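Local coordinates for LanC-like protein GCR2 (Arabidopsis thaliana, PDB 3T33) that may play a role in abscisic acid signalling and holds a zinc ion within an all-helical fold of the LanC-like family, at residues Leu91-Gln96 and Leu399-Asp404; Asp102-Cys107 and Ala138-Cys143; Ser364-Lys369 and Gly393-Met398; Ser387-Ile392 and Leu409-Glu414. All coordinates share one frame; numbering follows the deposited sequence.

In the fold
Four contacts show how a LanC-like fold is knitted together from neighbouring helices and their loops. Interactions 1 and 3 share helix 392-402, with centres about 13 Å apart, and Lys93 of the first packs on Tyr397 of the second. Interaction 2 joins helices 101-118 and 130-144, consecutive in the chain; its Asp103 probably hydrogen-bonds Ser94 of interaction 1. Interaction 4 joins the loops on either side of helix 392-402 in the chain, and its Leu388 packs against Gly393, Gly394 and Tyr397 of interaction 3. It is also the one close to the metal site: the Phe389 side chain lies about 7 Å from the bound zinc ion, whereas interactions 1, 2 and 3 lie away from it.

Interaction 1: Leu91-Gln96 and Leu399-Asp404; sequences LFKSYQ and LLDMND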
loop_
_atom_site.group_PDB
_atom_site.type_symbol
_atom_site.label_atom_id
_atom_site.label_comp_id
_atom_site.label_asym_id
_atom_site.label_seq_id
_atom_site.Cartn_x
_atom_site.Cartn_y
_atom_site.Cartn_z
ATOM N N LEU A 91 8.571 8.406 -8.885
ATOM C CA LEU A 91 9.879 8.697 -9.470
ATOM C C LEU A 91 10.966 8.078 -8.666
ATOM O O LEU A 91 11.963 7.550 -9.218
ATOM C CB LEU A 91 10.079 10.224 -9.593
ATOM C CG LEU A 91 9.401 10.765 -10.856
ATOM C CD1 LEU A 91 9.268 12.242 -10.739
ATOM C CD2 LEU A 91 10.263 10.423 -12.068
ATOM N N PHE A 92 10.805 8.165 -7.348
ATOM C CA PHE A 92 11.688 7.429 -6.432
ATOM C C PHE A 92 11.673 5.868 -6.673
ATOM O O PHE A 92 12.716 5.239 -6.742
ATOM C CB PHE A 92 11.362 7.764 -4.961
ATOM C CG PHE A 92 12.364 7.200 -3.997
ATOM C CD1 PHE A 92 13.656 7.690 -3.957
ATOM C CD2 PHE A 92 12.036 6.150 -3.165
ATOM C CE1 PHE A 92 14.622 7.130 -3.106
ATOM C CE2 PHE A 92 13.009 5.576 -2.309
ATOM C CZ PHE A 92 14.305 6.104 -2.284
ATOM N N LYS A 93 10.499 5.269 -6.767
ATOM C CA LYS A 93 10.376 3.844 -7.027
ATOM C C LYS A 93 11.047 3.491 -8.377
ATOM O O LYS A 93 11.700 2.444 -8.538
ATOM C CB LYS A 93 8.895 3.515 -7.117
ATOM C CG LYS A 93 8.629 2.123 -7.573
ATOM C CD LYS A 93 8.361 1.164 -6.408
ATOM C CE LYS A 93 9.498 0.357 -6.109
ATOM N NZ LYS A 93 9.290 -0.356 -4.804
ATOM N N SER A 94 10.903 4.374 -9.338
ATOM C CA SER A 94 11.509 4.174 -10.636
ATOM C C SER A 94 13.007 4.282 -10.567
ATOM O O SER A 94 13.743 3.553 -11.231
ATOM C CB SER A 94 10.996 5.225 -11.590
ATOM O OG SER A 94 11.537 4.979 -12.862
ATOM N N TYR A 95 13.478 5.229 -9.796
ATOM C CA TYR A 95 14.886 5.266 -9.567
ATOM C C TYR A 95 15.344 3.941 -8.890
ATOM O O TYR A 95 16.389 3.408 -9.232
ATOM C CB TYR A 95 15.251 6.508 -8.707
ATOM C CG TYR A 95 16.574 6.372 -8.052
ATOM C CD1 TYR A 95 17.763 6.406 -8.809
ATOM C CD2 TYR A 95 16.652 6.107 -6.695
ATOM C CE1 TYR A 95 19.019 6.199 -8.187
ATOM C CE2 TYR A 95 17.850 5.915 -6.071
ATOM C CZ TYR A 95 19.038 5.970 -6.814
ATOM O OH TYR A 95 20.229 5.772 -6.154
ATOM N N GLN A 96 14.600 3.446 -7.904
ATOM C CA GLN A 96 15.039 2.276 -7.139
ATOM C C GLN A 96 15.184 1.069 -8.081
ATOM O O GLN A 96 16.012 0.175 -7.834
ATOM C CB GLN A 96 13.992 1.908 -6.086
ATOM C CG GLN A 96 14.069 2.597 -4.727
ATOM C CD GLN A 96 13.100 1.884 -3.685
ATOM O OE1 GLN A 96 11.902 1.629 -3.980
ATOM N NE2 GLN A 96 13.634 1.544 -2.488
ATOM N N LEU A 399 3.346 -1.748 -11.175
ATOM C CA LEU A 399 3.999 -2.379 -12.324
ATOM C C LEU A 399 5.511 -2.449 -12.123
ATOM O O LEU A 399 6.155 -3.551 -12.279
ATOM C CB LEU A 399 3.650 -1.663 -13.628
ATOM C CG LEU A 399 2.481 -2.061 -14.542
ATOM C CD1 LEU A 399 1.539 -3.086 -13.926
ATOM C CD2 LEU A 399 1.757 -0.804 -15.212
ATOM N N LEU A 400 6.068 -1.302 -11.710
ATOM C CA LEU A 400 7.487 -1.243 -11.393
ATOM C C LEU A 400 7.864 -2.240 -10.305
ATOM O O LEU A 400 8.951 -2.857 -10.338
ATOM C CB LEU A 400 7.838 0.175 -10.944
ATOM C CG LEU A 400 7.773 1.186 -12.106
ATOM C CD1 LEU A 400 7.949 2.629 -11.620
ATOM C CD2 LEU A 400 8.817 0.863 -13.227
ATOM N N ASP A 401 6.987 -2.402 -9.317
ATOM C CA ASP A 401 7.304 -3.263 -8.154
ATOM C C ASP A 401 7.250 -4.792 -8.585
ATOM O O ASP A 401 7.850 -5.676 -7.925
ATOM C CB ASP A 401 6.313 -2.951 -7.033
ATOM C CG ASP A 401 6.952 -2.574 -5.736
ATOM O OD1 ASP A 401 8.186 -2.702 -5.562
ATOM O OD2 ASP A 401 6.174 -2.145 -4.838
ATOM N N MET A 402 6.524 -5.098 -9.678
ATOM C CA MET A 402 6.551 -6.476 -10.254
ATOM C C MET A 402 7.924 -6.879 -10.812
ATOM O O MET A 402 8.234 -8.052 -10.947
ATOM C CB MET A 402 5.508 -6.681 -11.332
ATOM C CG MET A 402 4.058 -6.467 -10.920
ATOM S SD MET A 402 3.408 -7.815 -9.911
ATOM C CE MET A 402 3.192 -9.046 -11.197
ATOM N N ASN A 403 8.766 -5.915 -11.109
ATOM C CA ASN A 403 10.076 -6.244 -11.571
ATOM C C ASN A 403 10.825 -7.121 -10.571
ATOM O O ASN A 403 11.626 -7.960 -10.995
ATOM C CB ASN A 403 10.877 -4.985 -11.847
ATOM C CG ASN A 403 11.906 -5.201 -12.913
ATOM O OD1 ASN A 403 11.565 -5.322 -14.102
ATOM N ND2 ASN A 403 13.193 -5.314 -12.495
ATOM N N ASP A 404 10.565 -6.942 -9.253
ATOM C CA ASP A 404 11.285 -7.707 -8.254
ATOM C C ASP A 404 10.278 -8.071 -7.150
ATOM O O ASP A 404 10.246 -7.463 -6.069
ATOM C CB ASP A 404 12.502 -6.926 -7.754
ATOM C CG ASP A 404 13.472 -7.788 -6.905
ATOM O OD1 ASP A 404 13.255 -9.010 -6.689
ATOM O OD2 ASP A 404 14.465 -7.238 -6.439
#
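Lys93 lays the start of its side chain over Leu400 and spends its end on Asp401. Lys93 CG packs against Leu400 CB at 4.0 Å, the two side chains running side by side but oppositely directed. Bends at chi2 (97°) and chi3 (-102°) then turn the lysine across the aspartate at about a right angle. There Lys93 NZ forms a salt bridge to Asp401 OD1 at 2.7 Å, arriving from above the carboxylate, 51° out of its plane. Both helices belong to the toroid of packed helices of the LanC-like family, and the contact ties 84-98, early in it, to 392-402, its last helix. Leu400 fills the other half of the interface: its CD1 methyl touches Ser94 CB at 4.0 Å. The hydroxyl of that serine is spent elsewhere, on Asp103 of helix 101-118. Asp401 has a second strong partner, since OD2 is hydrogen-bonded to Tyr341 OH, and the carboxylate is thus gripped at both oxygens. A weak bond from Lys93 NZ to Gln96 OE1, at 3.4 Å, adds a neutral acceptor beside the charged one. With both charged residues buried, the pairing probably stabilises the ionised state of each.

Interaction 2: Asp102-Cys107 and Ala138-Cys143; sequences DDLKLC and AVAAKC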
loop_
_atom_site.group_PDB
_atom_site.type_symbol
_atom_site.label_atom_id
_atom_site.label_comp_id
_atom_site.label_asym_id
_atom_site.label_seq_id
_atom_site.Cartn_x
_atom_site.Cartn_y
_atom_site.Cartn_z
ATOM N N ASP A 102 18.235 10.646 -13.141
ATOM C CA ASP A 102 17.318 11.738 -13.480
ATOM C C ASP A 102 15.960 11.587 -12.773
ATOM O O ASP A 102 15.265 12.595 -12.521
ATOM C CB ASP A 102 17.115 11.882 -14.997
ATOM C CG ASP A 102 18.394 12.354 -15.733
ATOM O OD1 ASP A 102 19.352 12.908 -15.093
ATOM O OD2 ASP A 102 18.452 12.152 -16.979
ATOM N N ASP A 103 15.576 10.328 -12.518
ATOM C CA ASP A 103 14.347 10.020 -11.773
ATOM C C ASP A 103 14.506 10.582 -10.324
ATOM O O ASP A 103 13.592 11.156 -9.799
ATOM C CB ASP A 103 14.032 8.506 -11.725
ATOM C CG ASP A 103 13.296 7.984 -12.986
ATOM O OD1 ASP A 103 12.742 8.770 -13.782
ATOM O OD2 ASP A 103 13.266 6.739 -13.187
ATOM N N LEU A 104 15.659 10.351 -9.701
ATOM C CA LEU A 104 15.919 10.814 -8.343
ATOM C C LEU A 104 15.952 12.341 -8.253
ATOM O O LEU A 104 15.377 12.919 -7.345
ATOM C CB LEU A 104 17.222 10.230 -7.860
ATOM C CG LEU A 104 17.746 10.585 -6.461
ATOM C CD1 LEU A 104 16.764 10.078 -5.383
ATOM C CD2 LEU A 104 19.081 9.946 -6.297
ATOM N N LYS A 105 16.589 12.994 -9.223
ATOM C CA LYS A 105 16.649 14.454 -9.254
ATOM C C LYS A 105 15.272 15.016 -9.407
ATOM O O LYS A 105 14.918 15.977 -8.757
ATOM C CB LYS A 105 17.580 14.972 -10.381
ATOM C CG LYS A 105 18.991 15.238 -9.865
ATOM C CD LYS A 105 20.064 15.031 -10.923
ATOM C CE LYS A 105 21.351 14.503 -10.284
ATOM N NZ LYS A 105 21.972 13.346 -11.087
ATOM N N LEU A 106 14.490 14.441 -10.294
ATOM C CA LEU A 106 13.216 15.039 -10.560
ATOM C C LEU A 106 12.385 14.888 -9.274
ATOM O O LEU A 106 11.677 15.833 -8.864
ATOM C CB LEU A 106 12.531 14.357 -11.740
ATOM C CG LEU A 106 11.255 15.107 -12.134
ATOM C CD1 LEU A 106 11.635 16.591 -12.414
ATOM C CD2 LEU A 106 10.561 14.467 -13.343
ATOM N N CYS A 107 12.477 13.680 -8.685
ATOM C CA CYS A 107 11.939 13.358 -7.371
ATOM C C CYS A 107 12.138 14.523 -6.415
ATOM O O CYS A 107 11.174 15.107 -5.937
ATOM C CB CYS A 107 12.623 12.101 -6.781
ATOM S SG CYS A 107 12.007 11.736 -5.062
ATOM N N ALA A 138 14.201 13.401 2.794
ATOM C CA ALA A 138 15.411 12.998 3.489
ATOM C C ALA A 138 16.011 11.703 2.903
ATOM O O ALA A 138 17.198 11.543 2.843
ATOM C CB ALA A 138 15.122 12.799 5.021
ATOM N N VAL A 139 15.154 10.800 2.448
ATOM C CA VAL A 139 15.624 9.521 1.904
ATOM C C VAL A 139 16.207 9.766 0.511
ATOM O O VAL A 139 17.308 9.335 0.204
ATOM C CB VAL A 139 14.492 8.439 1.958
ATOM C CG1 VAL A 139 14.917 7.204 1.181
ATOM C CG2 VAL A 139 14.181 8.054 3.441
ATOM N N ALA A 140 15.472 10.503 -0.315
ATOM C CA ALA A 140 15.933 10.849 -1.665
ATOM C C ALA A 140 17.264 11.594 -1.614
ATOM O O ALA A 140 18.142 11.270 -2.380
ATOM C CB ALA A 140 14.877 11.604 -2.444
ATOM N N ALA A 141 17.432 12.516 -0.660
ATOM C CA ALA A 141 18.721 13.233 -0.445
ATOM C C ALA A 141 19.870 12.349 -0.011
ATOM O O ALA A 141 21.013 12.562 -0.408
ATOM C CB ALA A 141 18.558 14.423 0.554
ATOM N N LYS A 142 19.574 11.399 0.862
ATOM C CA LYS A 142 20.551 10.402 1.250
ATOM C C LYS A 142 20.972 9.593 0.007
ATOM O O LYS A 142 22.146 9.338 -0.191
ATOM C CB LYS A 142 19.993 9.479 2.369
ATOM C CG LYS A 142 21.035 8.948 3.385
ATOM C CD LYS A 142 21.906 10.092 3.936
ATOM C CE LYS A 142 22.898 9.676 5.025
ATOM N NZ LYS A 142 23.674 10.897 5.439
ATOM N N CYS A 143 20.036 9.214 -0.854
ATOM C CA CYS A 143 20.443 8.415 -2.023
ATOM C C CYS A 143 21.342 9.239 -2.941
ATOM O O CYS A 143 22.362 8.742 -3.439
ATOM C CB CYS A 143 19.240 7.861 -2.773
ATOM S SG CYS A 143 18.323 6.701 -1.764
#
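The helical segments 102-107 and 138-143 run roughly antiparallel, their axes 141° apart in direction and 9.9 Å apart at closest approach, and they come nearest at Leu104 and Ala140, whose CA atoms are 6.7 Å apart. Leu104 makes the largest single contribution, splitting its two methyls between successive turns of the partner helix. Leu104 CD1 reaches the backbone, lying 3.5 Å from Ala140 O, and also touches Ala140 CB at 3.8 Å. Leu104 CD2 goes to the next turn, where it meets Cys143 CB at 4.1 Å. With CG anti to the backbone N (chi1 179°), the branch is carried out to the partner and straddles that step from Ala140 to Cys143. One turn further along its own helix, Cys107 sends its sulfur to the same alanine: SG stands 3.9 Å from Ala140 CB. The alanine methyl is therefore touched by both Leu104 and Cys107. The two helices follow each other in the chain, 101-118 and 130-144, and pack as near-antiparallel neighbours in the all-helical toroid of the LanC-like family. No hydrogen bond crosses the interface, and polar groups are used on other sides of these helices. Asp103 turns to Ser94 and to Lys60, with which it forms a salt bridge, while Lys142 pairs with Asp147 and makes a cation-pi contact with Tyr150. Val139 packs on Phe92 of helix 84-98 and on Leu184 of helix 174-188.

Interaction 3: Ser364-Lys369 and Gly393-Met398; sequences SFLLDK and GGMAYM
Leu366 meets the methyl of Met395 as early as CB, which lies 3.5 Å from Met395 CE. Beyond CG the side chain forks: Leu366 CD2 comes to 4.2 Å from Met395 SD, and Leu366 CD1 is taken up by two methionines, 4.1 Å from Met395 CG and 3.8 Å from Met398 CE. Leu366 and Met395 point at each other and overlap lengthwise, each tip reaching the base of the other side chain; the methionine, extended from CA to its methyl, goes far enough to place Met395 CE 3.5 Å from Leu366 O as well. Met398, one turn on, gets there by a different shape; its chain folds at chi2 and chi3, each near -78°, and its methyl meets the leucine at an oblique angle. The contact joins helix 353-375 to helix 392-402, the last two helices of the LanC-like toroid; the axes of segments 364-369 and 393-398 pass 11.6 Å apart at closest approach, with 127° between their directions. That separation is bridged by two long methionines and a leucine without any hydrogen bond between the segments. Val330 and Ser337 touch both Leu366 and Met395, and Tyr55 of helix 45-69 packs against Met395.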
loop_
_atom_site.group_PDB
_atom_site.type_symbol
_atom_site.label_atom_id
_atom_site.label_comp_id
_atom_site.label_asym_id
_atom_site.label_seq_id
_atom_site.Cartn_x
_atom_site.Cartn_y
_atom_site.Cartn_z
ATOM N N SER A 364 -1.631 -8.462 -15.443
ATOM C CA SER A 364 -1.979 -8.695 -16.856
ATOM C C SER A 364 -3.318 -8.183 -17.200
ATOM O O SER A 364 -3.468 -7.557 -18.262
ATOM C CB SER A 364 -1.895 -10.166 -17.199
ATOM O OG SER A 364 -0.626 -10.617 -16.798
ATOM N N PHE A 365 -4.305 -8.391 -16.316
ATOM C CA PHE A 365 -5.639 -7.829 -16.551
ATOM C C PHE A 365 -5.565 -6.329 -16.789
ATOM O O PHE A 365 -6.050 -5.814 -17.820
ATOM C CB PHE A 365 -6.575 -8.111 -15.379
ATOM C CG PHE A 365 -7.984 -7.531 -15.575
ATOM C CD1 PHE A 365 -8.305 -6.251 -15.119
ATOM C CD2 PHE A 365 -8.976 -8.279 -16.213
ATOM C CE1 PHE A 365 -9.612 -5.704 -15.341
ATOM C CE2 PHE A 365 -10.266 -7.749 -16.420
ATOM C CZ PHE A 365 -10.579 -6.470 -15.987
ATOM N N LEU A 366 -4.931 -5.616 -15.844
ATOM C CA LEU A 366 -4.729 -4.182 -16.012
ATOM C C LEU A 366 -3.983 -3.797 -17.279
ATOM O O LEU A 366 -4.381 -2.861 -17.984
ATOM C CB LEU A 366 -3.956 -3.587 -14.814
ATOM C CG LEU A 366 -4.784 -3.338 -13.584
ATOM C CD1 LEU A 366 -3.840 -2.984 -12.492
ATOM C CD2 LEU A 366 -5.720 -2.178 -13.917
ATOM N N LEU A 367 -2.873 -4.440 -17.573
ATOM C CA LEU A 367 -2.201 -4.033 -18.813
ATOM C C LEU A 367 -3.044 -4.290 -20.065
ATOM O O LEU A 367 -3.083 -3.469 -21.011
ATOM C CB LEU A 367 -0.878 -4.731 -18.943
ATOM C CG LEU A 367 0.096 -4.349 -20.070
ATOM C CD1 LEU A 367 1.475 -4.575 -19.541
ATOM C CD2 LEU A 367 -0.060 -5.208 -21.301
ATOM N N ASP A 368 -3.746 -5.417 -20.078
ATOM C CA ASP A 368 -4.460 -5.815 -21.300
ATOM C C ASP A 368 -5.745 -4.983 -21.509
ATOM O O ASP A 368 -6.079 -4.602 -22.642
ATOM C CB ASP A 368 -4.744 -7.344 -21.271
ATOM C CG ASP A 368 -5.166 -7.915 -22.654
ATOM O OD1 ASP A 368 -4.324 -7.995 -23.583
ATOM O OD2 ASP A 368 -6.344 -8.288 -22.791
ATOM N N LYS A 369 -6.409 -4.651 -20.409
ATOM C CA LYS A 369 -7.778 -4.184 -20.472
ATOM C C LYS A 369 -8.003 -2.755 -20.008
ATOM O O LYS A 369 -9.038 -2.153 -20.383
ATOM C CB LYS A 369 -8.717 -5.084 -19.630
ATOM C CG LYS A 369 -8.676 -6.614 -19.900
ATOM C CD LYS A 369 -9.293 -7.013 -21.234
ATOM C CE LYS A 369 -9.025 -8.485 -21.553
ATOM N NZ LYS A 369 -10.135 -8.982 -22.414
ATOM N N GLY A 393 -0.996 6.702 -11.567
ATOM C CA GLY A 393 0.291 6.771 -10.817
ATOM C C GLY A 393 0.536 5.460 -10.050
ATOM O O GLY A 393 1.642 4.941 -10.034
ATOM N N GLY A 394 -0.504 4.913 -9.426
ATOM C CA GLY A 394 -0.368 3.744 -8.527
ATOM C C GLY A 394 -0.244 2.423 -9.308
ATOM O O GLY A 394 0.389 1.406 -8.833
ATOM N N MET A 395 -0.824 2.437 -10.488
ATOM C CA MET A 395 -0.682 1.307 -11.467
ATOM C C MET A 395 0.726 1.269 -11.934
ATOM O O MET A 395 1.328 0.212 -11.918
ATOM C CB MET A 395 -1.603 1.494 -12.660
ATOM C CG MET A 395 -1.658 0.288 -13.597
ATOM S SD MET A 395 -2.774 0.578 -14.967
ATOM C CE MET A 395 -2.304 -0.766 -16.066
ATOM N N ALA A 396 1.301 2.418 -12.315
ATOM C CA ALA A 396 2.761 2.398 -12.655
ATOM C C ALA A 396 3.619 1.926 -11.490
ATOM O O ALA A 396 4.618 1.248 -11.683
ATOM C CB ALA A 396 3.274 3.794 -13.105
ATOM N N TYR A 397 3.229 2.308 -10.275
ATOM C CA TYR A 397 4.012 1.998 -9.115
ATOM C C TYR A 397 3.997 0.475 -8.901
ATOM O O TYR A 397 5.009 -0.155 -8.631
ATOM C CB TYR A 397 3.401 2.746 -7.904
ATOM C CG TYR A 397 4.273 2.668 -6.688
ATOM C CD1 TYR A 397 4.342 1.488 -5.905
ATOM C CD2 TYR A 397 5.030 3.769 -6.298
ATOM C CE1 TYR A 397 5.198 1.435 -4.767
ATOM C CE2 TYR A 397 5.879 3.713 -5.184
ATOM C CZ TYR A 397 5.984 2.551 -4.436
ATOM O OH TYR A 397 6.845 2.550 -3.324
ATOM N N MET A 398 2.829 -0.108 -9.055
ATOM C CA MET A 398 2.645 -1.535 -8.854
ATOM C C MET A 398 3.432 -2.273 -9.962
ATOM O O MET A 398 4.168 -3.255 -9.695
ATOM C CB MET A 398 1.132 -1.863 -8.867
ATOM C CG MET A 398 0.781 -3.330 -8.597
ATOM S SD MET A 398 1.064 -4.253 -10.077
ATOM C CE MET A 398 -0.400 -3.805 -10.982
#

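Interaction 4: Ser387-Ile392 and Leu409-Glu414; sequences SLFEGI and LFPGYE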
loop_
_atom_site.group_PDB
_atom_site.type_symbol
_atom_site.label_atom_id
_atom_site.label_comp_id
_atom_site.label_asym_id
_atom_site.label_seq_id
_atom_site.Cartn_x
_atom_site.Cartn_y
_atom_site.Cartn_z
ATOM N N SER A 387 -3.071 10.528 -9.833
ATOM C CA SER A 387 -2.522 10.396 -8.503
ATOM C C SER A 387 -1.927 8.991 -8.205
ATOM O O SER A 387 -2.196 7.996 -8.915
ATOM C CB SER A 387 -3.607 10.711 -7.487
ATOM O OG SER A 387 -4.713 9.837 -7.626
ATOM N N LEU A 388 -1.133 8.924 -7.147
ATOM C CA LEU A 388 -0.637 7.697 -6.649
ATOM C C LEU A 388 -1.781 6.804 -6.108
ATOM O O LEU A 388 -1.886 5.634 -6.506
ATOM C CB LEU A 388 0.375 7.986 -5.567
ATOM C CG LEU A 388 1.649 7.113 -5.458
ATOM C CD1 LEU A 388 1.876 6.622 -4.024
ATOM C CD2 LEU A 388 1.749 5.949 -6.473
ATOM N N PHE A 389 -2.645 7.321 -5.214
ATOM C CA PHE A 389 -3.644 6.455 -4.570
ATOM C C PHE A 389 -4.959 6.213 -5.296
ATOM O O PHE A 389 -5.689 5.296 -4.959
ATOM C CB PHE A 389 -3.852 6.793 -3.098
ATOM C CG PHE A 389 -2.797 6.184 -2.171
ATOM C CD1 PHE A 389 -1.475 6.615 -2.213
ATOM C CD2 PHE A 389 -3.146 5.188 -1.252
ATOM C CE1 PHE A 389 -0.496 6.018 -1.396
ATOM C CE2 PHE A 389 -2.191 4.613 -0.403
ATOM C CZ PHE A 389 -0.840 5.014 -0.485
ATOM N N GLU A 390 -5.231 6.953 -6.354
ATOM C CA GLU A 390 -6.523 6.845 -7.011
ATOM C C GLU A 390 -6.352 6.609 -8.477
ATOM O O GLU A 390 -7.163 5.897 -9.093
ATOM C CB GLU A 390 -7.318 8.124 -6.853
ATOM C CG GLU A 390 -7.909 8.321 -5.468
ATOM C CD GLU A 390 -8.707 9.647 -5.301
ATOM O OE1 GLU A 390 -8.624 10.542 -6.200
ATOM O OE2 GLU A 390 -9.409 9.771 -4.252
ATOM N N GLY A 391 -5.341 7.256 -9.052
ATOM C CA GLY A 391 -5.158 7.195 -10.508
ATOM C C GLY A 391 -4.074 6.227 -10.993
ATOM O O GLY A 391 -3.712 5.252 -10.287
ATOM N N ILE A 392 -3.544 6.513 -12.182
ATOM C CA ILE A 392 -2.700 5.564 -12.846
ATOM C C ILE A 392 -1.295 5.641 -12.304
ATOM O O ILE A 392 -0.469 4.781 -12.599
ATOM C CB ILE A 392 -2.685 5.707 -14.411
ATOM C CG1 ILE A 392 -2.153 7.074 -14.871
ATOM C CG2 ILE A 392 -4.034 5.481 -14.957
ATOM C CD1 ILE A 392 -2.020 7.222 -16.369
ATOM N N LEU A 409 6.552 -3.808 -1.874
ATOM C CA LEU A 409 5.842 -3.308 -0.673
ATOM C C LEU A 409 4.676 -2.346 -0.992
ATOM O O LEU A 409 4.916 -1.376 -1.661
ATOM C CB LEU A 409 6.838 -2.590 0.228
ATOM C CG LEU A 409 7.968 -3.518 0.712
ATOM C CD1 LEU A 409 9.135 -2.705 1.412
ATOM C CD2 LEU A 409 7.452 -4.627 1.654
ATOM N N PHE A 410 3.436 -2.615 -0.520
ATOM C CA PHE A 410 2.310 -1.680 -0.758
ATOM C C PHE A 410 2.738 -0.255 -0.257
ATOM O O PHE A 410 3.164 -0.110 0.872
ATOM C CB PHE A 410 1.045 -2.163 -0.064
ATOM C CG PHE A 410 -0.206 -1.337 -0.367
ATOM C CD1 PHE A 410 -0.391 -0.069 0.158
ATOM C CD2 PHE A 410 -1.220 -1.865 -1.125
ATOM C CE1 PHE A 410 -1.581 0.671 -0.107
ATOM C CE2 PHE A 410 -2.381 -1.122 -1.404
ATOM C CZ PHE A 410 -2.539 0.153 -0.876
ATOM N N PRO A 411 2.701 0.763 -1.145
ATOM C CA PRO A 411 3.265 2.104 -0.822
ATOM C C PRO A 411 2.549 2.720 0.398
ATOM O O PRO A 411 1.298 2.736 0.463
ATOM C CB PRO A 411 2.991 2.921 -2.081
ATOM C CG PRO A 411 1.789 2.261 -2.708
ATOM C CD PRO A 411 1.835 0.775 -2.332
ATOM N N GLY A 412 3.310 3.166 1.388
ATOM C CA GLY A 412 2.679 3.773 2.545
ATOM C C GLY A 412 1.983 2.772 3.470
ATOM O O GLY A 412 1.286 3.177 4.392
ATOM N N TYR A 413 2.180 1.471 3.221
ATOM C CA TYR A 413 1.584 0.464 4.081
ATOM C C TYR A 413 2.588 -0.571 4.584
ATOM O O TYR A 413 2.850 -0.698 5.789
ATOM C CB TYR A 413 0.378 -0.217 3.445
ATOM C CG TYR A 413 -0.550 -0.819 4.521
ATOM C CD1 TYR A 413 -1.334 0.038 5.363
ATOM C CD2 TYR A 413 -0.616 -2.203 4.738
ATOM C CE1 TYR A 413 -2.206 -0.480 6.352
ATOM C CE2 TYR A 413 -1.489 -2.761 5.729
ATOM C CZ TYR A 413 -2.266 -1.892 6.539
ATOM O OH TYR A 413 -3.069 -2.411 7.545
ATOM N N GLU A 414 3.183 -1.303 3.659
ATOM C CA GLU A 414 4.187 -2.298 4.045
ATOM C C GLU A 414 5.584 -1.739 4.172
ATOM O O GLU A 414 6.069 -0.925 3.398
ATOM C CB GLU A 414 4.172 -3.487 3.042
ATOM C CG GLU A 414 2.880 -4.232 3.048
ATOM C CD GLU A 414 2.825 -5.371 2.039
ATOM O OE1 GLU A 414 2.859 -5.084 0.812
ATOM O OE2 GLU A 414 2.742 -6.549 2.483
#
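The Phe389 ring presents its edge to the backbone of Pro411: CZ lies 3.3 Å from Pro411 O, which sits near the ring plane. Phe389 CE2 also comes to 4.0 Å from Phe410 CE1. Further rings join on, Tyr81 meeting Phe389 with their planes at about 25° and Trp287 stacking on Phe410. Beside the rings, Leu388 CD1 adds a looser touch on Pro411 CB at 4.3 Å. The loop that offers the carbonyl is a type II beta turn, Phe410 to Tyr413, closed by Tyr413 N to Phe410 O at 3.0 Å, with Gly412 in its positive-phi corner. Glu414 N donates to that same Phe410 oxygen, and the glutamate side chain returns to clasp Phe410 N: Glu414 OE1 accepts through its anti lone pair at 2.9 Å, nearly straight at 174°. Its other oxygen, OE2, is in a salt bridge with Arg348. All this lies close to the metal site, for Phe389 is backbone hydrogen-bonded to the zinc ligand Cys333, and their side chains are about 4 Å apart. Without a hydrogen bond across the segments, cohesion rests on apolar contact and probably on a weak attraction between the slightly positive ring edge and the carbonyl oxygen.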